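Local coordinates for YncI copper-binding domain-containing protein (Nocardia farcinica, PDB 3ESM) that is of unknown function but belongs to a family named for copper binding and folds as an immunoglobulin-like domain, at residues A[44-49]-A[56-61]. The protein carries 2 engineered substitutions. Residues are numbered along the deposited sequence; the frame is centred on the assembly and turned at random.
Sequences RSARTE and ARVDRN. With SO4 (sulfate ion), chain B.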
ATOM      1  N   ARG A  44      20.730  -9.735  -1.863  1.00 32.56           N
ATOM      2  CA  ARG A  44      20.714 -10.764  -2.906  1.00 33.36           C
ATOM      3  C   ARG A  44      19.569 -11.750  -2.681  1.00 33.86           C
ATOM      4  O   ARG A  44      18.932 -12.231  -3.638  1.00 33.63           O
ATOM      5  CB  ARG A  44      22.031 -11.551  -2.920  1.00 34.22           C
ATOM      6  CG  ARG A  44      23.261 -10.745  -3.095  1.00 38.33           C
ATOM      7  CD  ARG A  44      23.662 -10.700  -4.563  1.00 46.19           C
ATOM      8  NE  ARG A  44      22.465 -10.616  -5.389  1.00 49.93           N
ATOM      9  CZ  ARG A  44      22.402 -10.019  -6.574  1.00 50.89           C
ATOM     10  NH1 ARG A  44      23.480  -9.443  -7.095  1.00 51.09           N
ATOM     11  NH2 ARG A  44      21.251  -9.996  -7.226  1.00 49.56           N
ATOM     12  N   SER A  45      19.332 -12.092  -1.414  1.00 32.46           N
ATOM     13  CA  SER A  45      18.385 -13.133  -1.088  1.00 32.92           C
ATOM     14  C   SER A  45      17.289 -12.544  -0.211  1.00 32.13           C
ATOM     15  O   SER A  45      17.592 -11.774   0.701  1.00 30.36           O
ATOM     16  CB  SER A  45      19.076 -14.256  -0.323  1.00 33.73           C
ATOM     17  OG  SER A  45      18.126 -15.257   0.016  1.00 37.79           O
ATOM     18  N   ALA A  46      16.031 -12.909  -0.486  1.00 31.62           N
ATOM     19  CA  ALA A  46      14.908 -12.499   0.360  1.00 31.81           C
ATOM     20  C   ALA A  46      13.763 -13.471   0.130  1.00 32.29           C
ATOM     21  O   ALA A  46      13.277 -13.607  -1.007  1.00 33.33           O
ATOM     22  CB  ALA A  46      14.467 -11.093   0.005  1.00 31.80           C
ATOM     23  N   ARG A  47      13.352 -14.164   1.187  1.00 31.90           N
ATOM     24  CA  ARG A  47      12.328 -15.190   1.090  1.00 33.06           C
ATOM     25  C   ARG A  47      11.381 -14.959   2.239  1.00 32.90           C
ATOM     26  O   ARG A  47      11.819 -14.820   3.384  1.00 30.65           O
ATOM     27  CB  ARG A  47      12.942 -16.600   1.285  1.00 33.67           C
ATOM     28  CG  ARG A  47      13.855 -17.083   0.177  1.00 38.82           C
ATOM     29  CD  ARG A  47      14.876 -18.142   0.663  1.00 45.73           C
ATOM     30  NE  ARG A  47      14.302 -19.177   1.515  1.00 50.53           N
ATOM     31  CZ  ARG A  47      14.026 -20.420   1.110  1.00 54.56           C
ATOM     32  NH1 ARG A  47      14.272 -20.782  -0.146  1.00 55.03           N
ATOM     33  NH2 ARG A  47      13.492 -21.301   1.953  1.00 54.74           N
ATOM     34  N   THR A  48      10.084 -14.948   1.954  1.00 33.67           N
ATOM     35  CA  THR A  48       9.091 -14.863   3.006  1.00 35.47           C
ATOM     36  C   THR A  48       8.659 -16.247   3.445  1.00 38.08           C
ATOM     37  O   THR A  48       8.925 -17.257   2.779  1.00 39.26           O
ATOM     38  CB  THR A  48       7.830 -14.106   2.534  1.00 35.63           C
ATOM     39  OG1 THR A  48       7.312 -14.727   1.344  1.00 34.45           O
ATOM     40  CG2 THR A  48       8.180 -12.646   2.236  1.00 34.31           C
ATOM     41  N   GLU A  49       8.001 -16.321   4.587  1.00 40.54           N
ATOM     42  CA  GLU A  49       7.460 -17.609   4.943  1.00 42.19           C
ATOM     43  C   GLU A  49       5.962 -17.594   4.809  1.00 41.77           C
ATOM     44  O   GLU A  49       5.328 -16.544   4.925  1.00 42.61           O
ATOM     45  CB  GLU A  49       7.902 -18.049   6.314  1.00 42.92           C
ATOM     46  CG  GLU A  49       7.564 -17.115   7.405  1.00 45.98           C
ATOM     47  CD  GLU A  49       8.196 -17.548   8.702  1.00 50.74           C
ATOM     48  OE1 GLU A  49       7.485 -17.557   9.737  1.00 51.49           O
ATOM     49  OE2 GLU A  49       9.409 -17.887   8.677  1.00 52.79           O
ATOM     50  N   ALA A  56       2.469 -12.732  -0.429  1.00 24.34           N
ATOM     51  CA  ALA A  56       3.678 -11.904  -0.389  1.00 24.01           C
ATOM     52  C   ALA A  56       4.320 -11.800  -1.777  1.00 24.31           C
ATOM     53  O   ALA A  56       4.323 -12.787  -2.563  1.00 24.52           O
ATOM     54  CB  ALA A  56       4.676 -12.436   0.619  1.00 25.07           C
ATOM     55  N   ARG A  57       4.837 -10.611  -2.088  1.00 22.70           N
ATOM     56  CA  ARG A  57       5.638 -10.423  -3.300  1.00 23.10           C
ATOM     57  C   ARG A  57       6.954  -9.791  -2.863  1.00 24.00           C
ATOM     58  O   ARG A  57       6.970  -8.934  -1.976  1.00 23.41           O
ATOM     59  CB  ARG A  57       4.991  -9.514  -4.363  1.00 24.41           C
ATOM     60  CG  ARG A  57       4.731  -8.103  -3.960  1.00 25.49           C
ATOM     61  CD  ARG A  57       4.028  -7.348  -5.129  1.00 26.25           C
ATOM     62  NE  ARG A  57       4.946  -7.004  -6.215  1.00 25.26           N
ATOM     63  CZ  ARG A  57       4.843  -7.407  -7.483  1.00 28.72           C
ATOM     64  NH1 ARG A  57       3.840  -8.203  -7.894  1.00 22.28           N
ATOM     65  NH2 ARG A  57       5.757  -6.994  -8.349  1.00 27.61           N
ATOM     66  N   VAL A  58       8.032 -10.207  -3.516  1.00 24.14           N
ATOM     67  CA  VAL A  58       9.338  -9.592  -3.263  1.00 24.50           C
ATOM     68  C   VAL A  58       9.757  -8.957  -4.575  1.00 25.53           C
ATOM     69  O   VAL A  58       9.904  -9.670  -5.579  1.00 26.00           O
ATOM     70  CB  VAL A  58      10.367 -10.674  -2.798  1.00 23.46           C
ATOM     71  CG1 VAL A  58      11.815 -10.091  -2.800  1.00 25.85           C
ATOM     72  CG2 VAL A  58       9.981 -11.201  -1.424  1.00 25.37           C
ATOM     73  N   ASP A  59       9.900  -7.624  -4.608  1.00 24.69           N
ATOM     74  CA  ASP A  59      10.257  -6.916  -5.847  1.00 24.73           C
ATOM     75  C   ASP A  59      11.779  -6.848  -6.025  1.00 24.60           C
ATOM     76  O   ASP A  59      12.515  -6.771  -5.050  1.00 24.38           O
ATOM     77  CB  ASP A  59       9.676  -5.517  -5.867  1.00 25.29           C
ATOM     78  CG  ASP A  59       8.188  -5.532  -6.266  1.00 28.62           C
ATOM     79  OD1 ASP A  59       7.909  -5.465  -7.491  1.00 30.07           O
ATOM     80  OD2 ASP A  59       7.339  -5.665  -5.371  1.00 31.17           O
ATOM     81  N   ARG A  60      12.242  -6.894  -7.268  1.00 26.61           N
ATOM     82  CA  ARG A  60      13.690  -6.973  -7.520  1.00 28.54           C
ATOM     83  C   ARG A  60      14.085  -5.875  -8.494  1.00 29.97           C
ATOM     84  O   ARG A  60      13.266  -5.399  -9.277  1.00 29.52           O
ATOM     85  CB  ARG A  60      14.020  -8.327  -8.151  1.00 29.12           C
ATOM     86  CG  ARG A  60      13.546  -9.525  -7.358  1.00 31.55           C
ATOM     87  CD  ARG A  60      14.709 -10.161  -6.655  1.00 32.18           C
ATOM     88  NE  ARG A  60      14.315 -11.267  -5.794  1.00 33.52           N
ATOM     89  CZ  ARG A  60      15.157 -11.895  -4.992  1.00 31.92           C
ATOM     90  NH1 ARG A  60      16.426 -11.523  -4.969  1.00 31.76           N
ATOM     91  NH2 ARG A  60      14.732 -12.883  -4.212  1.00 34.39           N
ATOM     92  N   ASN A  61      15.337  -5.454  -8.444  1.00 30.62           N
ATOM     93  CA  ASN A  61      15.825  -4.514  -9.452  1.00 32.03           C
ATOM     94  C   ASN A  61      16.569  -5.250 -10.573  1.00 33.40           C
ATOM     95  O   ASN A  61      16.560  -6.484 -10.629  1.00 33.24           O
ATOM     96  CB  ASN A  61      16.703  -3.442  -8.806  1.00 31.31           C
ATOM     97  CG  ASN A  61      17.969  -4.002  -8.207  1.00 31.86           C
ATOM     98  OD1 ASN A  61      18.331  -5.166  -8.443  1.00 31.74           O
ATOM     99  ND2 ASN A  61      18.654  -3.176  -7.389  1.00 31.35           N
TER
HETATM  100  S   SO4 B   1      16.490 -15.991  -2.993  1.00 55.15           S
HETATM  101  O1  SO4 B   1      15.583 -17.026  -3.508  1.00 55.94           O
HETATM  102  O2  SO4 B   1      15.745 -14.923  -2.324  1.00 55.27           O
HETATM  103  O3  SO4 B   1      17.416 -16.654  -2.080  1.00 55.46           O
HETATM  104  O4  SO4 B   1      17.187 -15.351  -4.109  1.00 55.59           O
HETATM  105  O   HOH W   1      12.010 -14.137  -3.406  1.00 52.83           O
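The guanidinium of Arg60 reaches across to the strand 45-48 and meets its partners at its edge: Arg44 O, a sulfate oxygen and a water all lie in its plane. Arg60 NH1 donates to Arg44 O at 2.9 Å, arriving above the carbonyl plane, 46° out of it, and also bonds Ser64 O. On the other nitrogen, Arg60 NH2 gives one bond to SO4 O2 (3.0 Å) and another to the water, which in turn donates to Ala46 O (2.8 Å). The bend at chi2 (-104°) turns the Arg60 chain towards strand 45-48, setting the guanidinium edge against Arg44 O and the sulfate. The sulfate, probably from the crystallisation liquor, is shared by both strands, since Ala46 N donates to SO4 O2 (2.7 Å) and Ser45 OG to SO4 O3. A second guanidinium, that of Arg57, turns to the far side of strand 54-60 and forms a salt bridge with Asp59, side-on through NE and NH2, tilted from the carboxylate plane; Arg57 NH2 also bonds Asn77 O of the second subunit. Between the strands, Ala46 CB makes an apolar contact with Val58 CG1 at 4.0 Å, and Ala56 CB is in van der Waals contact with Thr48 OG1 (3.6 Å) and touches Thr48 CG2. The strands run antiparallel, 169° apart with axes 7.9 Å apart at closest, yet belong to different sheets: 45-48 pairs with 85-93, opening with a classic bulge opposite Gly93, and 54-60 with 66-73. Here edge strands of the two sheets meet through side chains, consistent with one border of the immunoglobulin-like beta sandwich.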